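Local coordinates for protein phospholipase C-beta (PLC-beta) (Sepia officinalis, PDB 3QR0) that belongs to the phospholipase C-beta family of multidomain proteins and carries a calcium ion in its TIM-barrel-type X/Y domain, at residues A[371-376]-A[418-423]. Numbering follows the deposited sequence.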
loop_
_atom_site.group_PDB
_atom_site.type_symbol
_atom_site.label_atom_id
_atom_site.label_comp_id
_atom_site.label_asym_id
_atom_site.label_seq_id
_atom_site.Cartn_x
_atom_site.Cartn_y
_atom_site.Cartn_z
ATOM N N CYS A 371 -3.994 -22.970 -14.654
ATOM C CA CYS A 371 -5.034 -23.406 -15.584
ATOM C C CYS A 371 -5.122 -24.931 -15.684
ATOM O O CYS A 371 -4.115 -25.602 -15.899
ATOM C CB CYS A 371 -4.784 -22.800 -16.965
ATOM S SG CYS A 371 -4.563 -21.006 -16.915
ATOM N N TRP A 372 -6.335 -25.458 -15.526
ATOM C CA TRP A 372 -6.604 -26.898 -15.605
ATOM C C TRP A 372 -7.806 -27.169 -16.515
ATOM O O TRP A 372 -8.641 -26.284 -16.747
ATOM C CB TRP A 372 -6.871 -27.468 -14.201
ATOM C CG TRP A 372 -5.710 -27.300 -13.251
ATOM C CD1 TRP A 372 -5.414 -26.196 -12.507
ATOM C CD2 TRP A 372 -4.694 -28.269 -12.953
ATOM N NE1 TRP A 372 -4.279 -26.418 -11.758
ATOM C CE2 TRP A 372 -3.815 -27.680 -12.020
ATOM C CE3 TRP A 372 -4.447 -29.578 -13.382
ATOM C CZ2 TRP A 372 -2.695 -28.353 -11.515
ATOM C CZ3 TRP A 372 -3.332 -30.248 -12.880
ATOM C CH2 TRP A 372 -2.474 -29.633 -11.953
ATOM N N ASP A 373 -7.890 -28.396 -17.026
ATOM C CA ASP A 373 -9.032 -28.812 -17.842
ATOM C C ASP A 373 -10.284 -28.850 -16.977
ATOM O O ASP A 373 -10.276 -29.463 -15.918
ATOM C CB ASP A 373 -8.813 -30.209 -18.443
ATOM C CG ASP A 373 -7.843 -30.214 -19.618
ATOM O OD1 ASP A 373 -7.453 -29.131 -20.104
ATOM O OD2 ASP A 373 -7.469 -31.318 -20.064
ATOM N N GLY A 374 -11.345 -28.184 -17.424
ATOM C CA GLY A 374 -12.648 -28.290 -16.774
ATOM C C GLY A 374 -13.425 -29.454 -17.356
ATOM O O GLY A 374 -13.226 -29.821 -18.523
ATOM N N LYS A 375 -14.312 -30.024 -16.539
ATOM C CA LYS A 375 -15.063 -31.231 -16.903
ATOM C C LYS A 375 -16.013 -31.026 -18.077
ATOM O O LYS A 375 -16.319 -31.977 -18.790
ATOM C CB LYS A 375 -15.856 -31.767 -15.699
ATOM C CG LYS A 375 -15.014 -32.559 -14.698
ATOM C CD LYS A 375 -15.864 -33.259 -13.632
ATOM C CE LYS A 375 -16.797 -34.301 -14.234
ATOM N NZ LYS A 375 -17.373 -35.219 -13.206
ATOM N N ASP A 376 -16.470 -29.790 -18.271
ATOM C CA ASP A 376 -17.443 -29.462 -19.315
ATOM C C ASP A 376 -16.770 -28.958 -20.602
ATOM O O ASP A 376 -17.437 -28.407 -21.477
ATOM C CB ASP A 376 -18.411 -28.390 -18.780
ATOM C CG ASP A 376 -19.827 -28.526 -19.333
ATOM O OD1 ASP A 376 -20.120 -29.494 -20.073
ATOM O OD2 ASP A 376 -20.664 -27.650 -19.005
ATOM N N ASN A 418 0.380 -23.780 -16.753
ATOM C CA ASN A 418 -0.523 -24.360 -17.739
ATOM C C ASN A 418 -0.581 -25.884 -17.648
ATOM O O ASN A 418 0.413 -26.559 -17.889
ATOM C CB ASN A 418 -0.038 -23.928 -19.123
ATOM C CG ASN A 418 -1.102 -24.033 -20.181
ATOM O OD1 ASN A 418 -2.063 -24.795 -20.054
ATOM N ND2 ASN A 418 -0.923 -23.275 -21.261
ATOM N N HIS A 419 -1.746 -26.424 -17.297
ATOM C CA HIS A 419 -1.932 -27.878 -17.241
ATOM C C HIS A 419 -2.993 -28.370 -18.222
ATOM O O HIS A 419 -3.422 -29.517 -18.144
ATOM C CB HIS A 419 -2.296 -28.311 -15.821
ATOM C CG HIS A 419 -1.290 -27.899 -14.799
ATOM N ND1 HIS A 419 -0.190 -28.667 -14.492
ATOM C CD2 HIS A 419 -1.198 -26.783 -14.038
ATOM C CE1 HIS A 419 0.533 -28.047 -13.577
ATOM N NE2 HIS A 419 -0.058 -26.903 -13.283
ATOM N N CYS A 420 -3.402 -27.514 -19.153
ATOM C CA CYS A 420 -4.527 -27.831 -20.028
ATOM C C CYS A 420 -4.130 -28.683 -21.228
ATOM O O CYS A 420 -3.003 -28.611 -21.714
ATOM C CB CYS A 420 -5.194 -26.547 -20.524
ATOM S SG CYS A 420 -6.164 -25.715 -19.274
ATOM N N SER A 421 -5.078 -29.485 -21.699
ATOM C CA SER A 421 -4.940 -30.193 -22.967
ATOM C C SER A 421 -4.914 -29.176 -24.099
ATOM O O SER A 421 -5.273 -28.011 -23.907
ATOM C CB SER A 421 -6.113 -31.148 -23.167
ATOM O OG SER A 421 -7.337 -30.426 -23.215
ATOM N N VAL A 422 -4.507 -29.622 -25.281
ATOM C CA VAL A 422 -4.418 -28.745 -26.443
ATOM C C VAL A 422 -5.757 -28.056 -26.746
ATOM O O VAL A 422 -5.784 -26.864 -27.060
ATOM C CB VAL A 422 -3.913 -29.519 -27.696
ATOM C CG1 VAL A 422 -4.044 -28.673 -28.959
ATOM C CG2 VAL A 422 -2.467 -29.958 -27.500
ATOM N N ALA A 423 -6.856 -28.799 -26.629
ATOM C CA ALA A 423 -8.186 -28.271 -26.947
ATOM C C ALA A 423 -8.587 -27.121 -26.025
ATOM O O ALA A 423 -9.129 -26.107 -26.477
ATOM C CB ALA A 423 -9.240 -29.395 -26.895
HETATM O O HOH W 1 -5.624 -30.208 -16.786
#
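Strands 366-372 and 412-418 run parallel and end side by side here, the last rung being the bridge of Cys-371 with Asn-418, where His-419 N donates to Cys-371 O over 2.9 Å. Just beyond it the packing is tightest. The imidazole of His-419 lies flat over the outer, six-membered ring of Trp-372 as an offset stack, planes 6° apart, with CD2 only 3.3 Å from Trp-372 CZ2. His-419 CB also sits over that ring, a CH-pi contact. His-419 NE2 is hydrogen-bonded to Glu-417 OE2, a calcium ligand, so the stacked ring is second shell to the metal. On the side of Cys-371, Cys-420 SG fills in against Trp-372 C at 3.5 Å. Past the strand ends the two chains part, and a water bridges Asp-373 N and His-419 O. The wetter side is polar: Asp-373 OD1 takes Ser-421 N at 2.9 Å through its syn lone pair, while the carboxylate's contacts with Ser-421 OG are weak. Ser-421 sits at the N-cap position of helix 422-436; Asn-418 OD1 closes an Asx turn on Cys-420 N, while ND2 hydrogen-bonds Asn-470 OD1. Parallel strands leading through loops into helices are the beta/alpha pattern of a TIM barrel, here with calcium ligands Glu-368, Asp-370 and Glu-417 toward the strands' C-terminal ends.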